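Local coordinates for putative hydrogenase expression/formation protein hupG (PDB 2QSI) that has no established function but, as a thioredoxin-like member of the HupG/HyaE family, probably takes part in the maturation of hydrogenase, at residues 39-44 and 48-53; 107-110 and 116-119. All coordinates share one frame; numbering follows the deposited sequence.

Interaction 1: 39-44 and 48-53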
loop_
_atom_site.group_PDB
_atom_site.type_symbol
_atom_site.label_atom_id
_atom_site.label_comp_id
_atom_site.label_asym_id
_atom_site.label_seq_id
_atom_site.Cartn_x
_atom_site.Cartn_y
_atom_site.Cartn_z
ATOM N N PHE A 39 -6.130 -14.815 -3.499
ATOM C CA PHE A 39 -7.096 -15.762 -4.044
ATOM C C PHE A 39 -8.253 -15.939 -3.077
ATOM O O PHE A 39 -8.082 -16.482 -1.981
ATOM C CB PHE A 39 -6.399 -17.107 -4.302
ATOM C CG PHE A 39 -7.316 -18.215 -4.699
ATOM C CD1 PHE A 39 -8.378 -18.009 -5.547
ATOM C CD2 PHE A 39 -7.041 -19.518 -4.270
ATOM C CE1 PHE A 39 -9.202 -19.105 -5.927
ATOM C CE2 PHE A 39 -7.824 -20.554 -4.627
ATOM C CZ PHE A 39 -8.918 -20.348 -5.459
ATOM N N PHE A 40 -9.427 -15.475 -3.526
ATOM C CA PHE A 40 -10.718 -15.734 -2.856
ATOM C C PHE A 40 -11.401 -16.908 -3.539
ATOM O O PHE A 40 -11.799 -16.842 -4.728
ATOM C CB PHE A 40 -11.595 -14.493 -2.930
ATOM C CG PHE A 40 -11.036 -13.315 -2.163
ATOM C CD1 PHE A 40 -11.472 -13.043 -0.857
ATOM C CD2 PHE A 40 -10.046 -12.487 -2.711
ATOM C CE1 PHE A 40 -10.983 -11.936 -0.154
ATOM C CE2 PHE A 40 -9.506 -11.432 -1.982
ATOM C CZ PHE A 40 -9.962 -11.169 -0.697
ATOM N N ARG A 41 -11.469 -18.000 -2.790
ATOM C CA ARG A 41 -11.909 -19.283 -3.306
ATOM C C ARG A 41 -13.409 -19.445 -3.167
ATOM O O ARG A 41 -14.138 -19.350 -4.148
ATOM C CB ARG A 41 -11.156 -20.437 -2.585
ATOM C CG ARG A 41 -11.573 -21.817 -3.092
ATOM C CD ARG A 41 -11.084 -22.941 -2.196
ATOM N NE ARG A 41 -9.632 -23.163 -2.240
ATOM C CZ ARG A 41 -8.981 -23.965 -3.090
ATOM N NH1 ARG A 41 -9.628 -24.683 -4.002
ATOM N NH2 ARG A 41 -7.668 -24.069 -2.967
ATOM N N GLY A 42 -13.871 -19.649 -1.934
ATOM C CA GLY A 42 -15.258 -19.950 -1.677
ATOM C C GLY A 42 -15.570 -21.411 -1.402
ATOM O O GLY A 42 -14.790 -22.323 -1.697
ATOM N N ASP A 43 -16.755 -21.628 -0.860
ATOM C CA ASP A 43 -17.242 -22.981 -0.569
ATOM C C ASP A 43 -17.266 -23.860 -1.816
ATOM O O ASP A 43 -17.614 -23.390 -2.899
ATOM C CB ASP A 43 -18.661 -22.875 0.015
ATOM C CG ASP A 43 -19.294 -24.212 0.210
ATOM O OD1 ASP A 43 -18.862 -24.927 1.141
ATOM O OD2 ASP A 43 -20.212 -24.541 -0.567
ATOM N N ALA A 44 -16.887 -25.134 -1.648
ATOM C CA ALA A 44 -16.760 -26.123 -2.743
ATOM C C ALA A 44 -18.104 -26.473 -3.379
ATOM O O ALA A 44 -18.135 -26.847 -4.534
ATOM C CB ALA A 44 -16.121 -27.421 -2.219
ATOM N N PRO A 48 -17.592 -24.732 -6.921
ATOM C CA PRO A 48 -16.662 -25.846 -7.160
ATOM C C PRO A 48 -15.580 -25.488 -8.196
ATOM O O PRO A 48 -14.436 -25.954 -8.101
ATOM C CB PRO A 48 -17.576 -26.967 -7.670
ATOM C CG PRO A 48 -18.757 -26.295 -8.202
ATOM C CD PRO A 48 -18.974 -25.066 -7.342
ATOM N N GLU A 49 -15.923 -24.603 -9.121
ATOM C CA GLU A 49 -14.985 -24.160 -10.169
ATOM C C GLU A 49 -13.808 -23.336 -9.620
ATOM O O GLU A 49 -12.818 -23.125 -10.336
ATOM C CB GLU A 49 -15.737 -23.368 -11.254
ATOM C CG GLU A 49 -16.144 -21.943 -10.855
ATOM C CD GLU A 49 -17.359 -21.821 -9.950
ATOM O OE1 GLU A 49 -18.017 -22.849 -9.555
ATOM O OE2 GLU A 49 -17.672 -20.646 -9.670
ATOM N N ALA A 50 -13.910 -22.862 -8.372
ATOM C CA ALA A 50 -12.803 -22.155 -7.702
ATOM C C ALA A 50 -11.563 -23.032 -7.621
ATOM O O ALA A 50 -10.441 -22.544 -7.677
ATOM C CB ALA A 50 -13.212 -21.670 -6.310
ATOM N N ALA A 51 -11.754 -24.330 -7.513
ATOM C CA ALA A 51 -10.609 -25.255 -7.545
ATOM C C ALA A 51 -9.821 -25.165 -8.870
ATOM O O ALA A 51 -8.612 -25.403 -8.904
ATOM C CB ALA A 51 -11.074 -26.708 -7.289
ATOM N N ASP A 52 -10.508 -24.855 -9.963
ATOM C CA ASP A 52 -9.836 -24.696 -11.245
ATOM C C ASP A 52 -8.896 -23.495 -11.249
ATOM O O ASP A 52 -7.779 -23.553 -11.835
ATOM C CB ASP A 52 -10.843 -24.576 -12.376
ATOM C CG ASP A 52 -11.681 -25.842 -12.556
ATOM O OD1 ASP A 52 -11.185 -26.958 -12.291
ATOM O OD2 ASP A 52 -12.835 -25.711 -12.988
ATOM N N LEU A 53 -9.331 -22.426 -10.576
ATOM C CA LEU A 53 -8.527 -21.211 -10.421
ATOM C C LEU A 53 -7.349 -21.493 -9.509
ATOM O O LEU A 53 -6.240 -21.025 -9.751
ATOM C CB LEU A 53 -9.388 -20.073 -9.818
ATOM C CG LEU A 53 -8.655 -18.754 -9.485
ATOM C CD1 LEU A 53 -7.705 -18.350 -10.610
ATOM C CD2 LEU A 53 -9.642 -17.661 -9.218
#

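Interaction 2: 107-110 and 116-119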
loop_
_atom_site.group_PDB
_atom_site.type_symbol
_atom_site.label_atom_id
_atom_site.label_comp_id
_atom_site.label_asym_id
_atom_site.label_seq_id
_atom_site.Cartn_x
_atom_site.Cartn_y
_atom_site.Cartn_z
ATOM N N LYS A 107 15.167 15.591 9.654
ATOM C CA LYS A 107 15.702 16.858 10.138
ATOM C C LYS A 107 15.132 18.034 9.350
ATOM O O LYS A 107 14.458 17.845 8.337
ATOM C CB LYS A 107 17.230 16.862 10.055
ATOM C CG LYS A 107 17.895 15.730 10.821
ATOM C CD LYS A 107 19.320 16.089 11.208
ATOM C CE LYS A 107 20.306 15.681 10.127
ATOM N NZ LYS A 107 21.718 15.821 10.580
ATOM N N ILE A 108 15.406 19.245 9.823
ATOM C CA ILE A 108 14.766 20.440 9.285
ATOM C C ILE A 108 15.524 20.974 8.075
ATOM O O ILE A 108 16.714 21.281 8.162
ATOM C CB ILE A 108 14.663 21.551 10.346
ATOM C CG1 ILE A 108 13.836 22.722 9.813
ATOM C CG2 ILE A 108 16.049 22.018 10.765
ATOM C CD1 ILE A 108 12.474 22.320 9.291
ATOM N N GLN A 109 14.830 21.083 6.947
ATOM C CA GLN A 109 15.462 21.473 5.692
ATOM C C GLN A 109 14.837 22.768 5.144
ATOM O O GLN A 109 13.850 23.240 5.683
ATOM C CB GLN A 109 15.326 20.306 4.713
ATOM C CG GLN A 109 16.063 19.045 5.292
ATOM C CD GLN A 109 16.173 17.900 4.325
ATOM O OE1 GLN A 109 16.176 18.096 3.097
ATOM N NE2 GLN A 109 16.320 16.674 4.868
ATOM N N ASP A 110 15.432 23.373 4.117
ATOM C CA ASP A 110 14.820 24.576 3.527
ATOM C C ASP A 110 13.712 24.205 2.528
ATOM O O ASP A 110 13.662 23.093 2.034
ATOM C CB ASP A 110 15.821 25.485 2.861
ATOM C CG ASP A 110 16.732 24.763 1.927
ATOM O OD1 ASP A 110 16.220 24.239 0.918
ATOM O OD2 ASP A 110 17.966 24.779 2.189
ATOM N N ALA A 116 12.146 19.996 -3.978
ATOM C CA ALA A 116 12.972 19.168 -4.878
ATOM C C ALA A 116 12.842 17.667 -4.547
ATOM O O ALA A 116 12.690 16.832 -5.452
ATOM C CB ALA A 116 14.453 19.606 -4.846
ATOM N N GLN A 117 12.876 17.334 -3.255
ATOM C CA GLN A 117 12.815 15.931 -2.842
ATOM C C GLN A 117 11.445 15.349 -3.106
ATOM O O GLN A 117 11.314 14.254 -3.693
ATOM C CB GLN A 117 13.297 15.713 -1.430
ATOM C CG GLN A 117 14.785 16.015 -1.234
ATOM C CD GLN A 117 15.235 15.780 0.190
ATOM O OE1 GLN A 117 15.282 14.639 0.657
ATOM N NE2 GLN A 117 15.592 16.851 0.878
ATOM N N ILE A 118 10.399 16.065 -2.714
ATOM C CA ILE A 118 9.051 15.574 -2.999
ATOM C C ILE A 118 8.826 15.431 -4.492
ATOM O O ILE A 118 8.291 14.402 -4.958
ATOM C CB ILE A 118 7.975 16.457 -2.368
ATOM C CG1 ILE A 118 8.121 16.357 -0.845
ATOM C CG2 ILE A 118 6.544 16.022 -2.872
ATOM C CD1 ILE A 118 7.271 17.282 -0.034
ATOM N N GLY A 119 9.215 16.461 -5.248
ATOM C CA GLY A 119 9.102 16.426 -6.688
ATOM C C GLY A 119 9.780 15.216 -7.300
ATOM O O GLY A 119 9.214 14.536 -8.175
HETATM O O HOH W 1 16.763 14.641 3.191
#

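Interaction 1: 39-44 and 48-53
Phe39, near the end of strand 35-40, lays its ring against the first turns of helix 50-62. With CG anti to the backbone N (chi1 173°), the ring reaches over to the helix and slides past the Leu53 side chain, the two running in opposite directions. Ring atom CE1 comes within 3.6 Å of Leu53 CG and equally close to CD2 of the same leucine. At the far end of the ring, Phe39 CZ lies 3.5 Å from Ala50 O, which sits at the ring edge, near its plane. Ala54, Leu57 and Leu93 add further apolar contacts around this buried phenylalanine. Phe40 turns the other way, toward Leu81 and Met82 of helix 78-85, as expected for consecutive residues of a strand.

Arg41, the first loop residue after the strand, lays its side chain along Ala50 and Ala51. Its CG is 3.6 Å from Ala50 CB, and the same methyl group packs closely against the arginine's own carbonyl, with Arg41 O 3.3 Å from Ala50 CB. A bend at chi3 (-70°) then carries the guanidinium back over the helix, where NH1 approaches Ala51 CA at 3.7 Å. One face of this group meets Phe39 CE2, off-centre, while its NH2 lies at the phenyl edge in the ring plane, and a salt bridge from NE to Glu72 fixes its polar end. Gly42 belongs to the pocket that holds dithiothreitol. Farther along, Ala44 O meets the Pro48 ring, 3.2 Å from its CB; the proline nitrogen has no hydrogen to offer, so this is contact without a bond.

Strand, loop and helix here form the first half of the beta-alpha-beta unit 35-40, 50-62, 68-73, and this strand-to-helix connection is the place where thioredoxin-fold proteins commonly carry their active-site loop.

Interaction 2: 107-110 and 116-119
A glutamine pair ties the loop between strand 92-106 and helix 111-126 to the second turn of that helix, on either side in sequence of the N-cap residue Asp110. Gln109 and Gln117 each have CG beside the backbone N (chi1 -61° and -66°) and run extended from there, so that two long side chains crossing at about a right angle bring their amides together. The amide planes are only 22° apart. Gln117 NE2 donates to Gln109 OE1 at 2.6 Å, a short but bent bond that counts as weak. A water closes the other side of the pair: it accepts from Gln109 NE2 at 2.7 Å and donates to Gln117 OE1 at 2.9 Å. Ser113 OG bonds to both Gln109 OE1 and Gln117 NE2, while Gln109 NE2 also reaches Ala106 O. Together these partners probably fix which end of each amide carries the oxygen.

The contact lies at the surface. Gln117 packs on Ile105 of strand 92-106, Asp110 OD1 caps Ser113 N at the helix start, and Lys107 makes backbone hydrogen bonds to the second subunit, so the turn is held between its own strand, its own helix and the partner chain.

Interaction 1 comes first along the chain, and it closes before interaction 2 opens. Their centres are 49 Å apart, on opposite sides of the chain's centre, and their nearest atoms are separated by about 32 Å. Interaction 1 sits where strand 35-40 of the mixed sheet leads into helix 50-62, whereas interaction 2 lies at the far end of strand 92-106, an outermost strand of that sheet, where helix 111-126 begins. Both reach the second subunit: Asp52 of the 48-53 segment packs on Ile108 of the other copy, a residue of the 107-110 segment. Contacts remote within one chain thus become neighbours across the dimer.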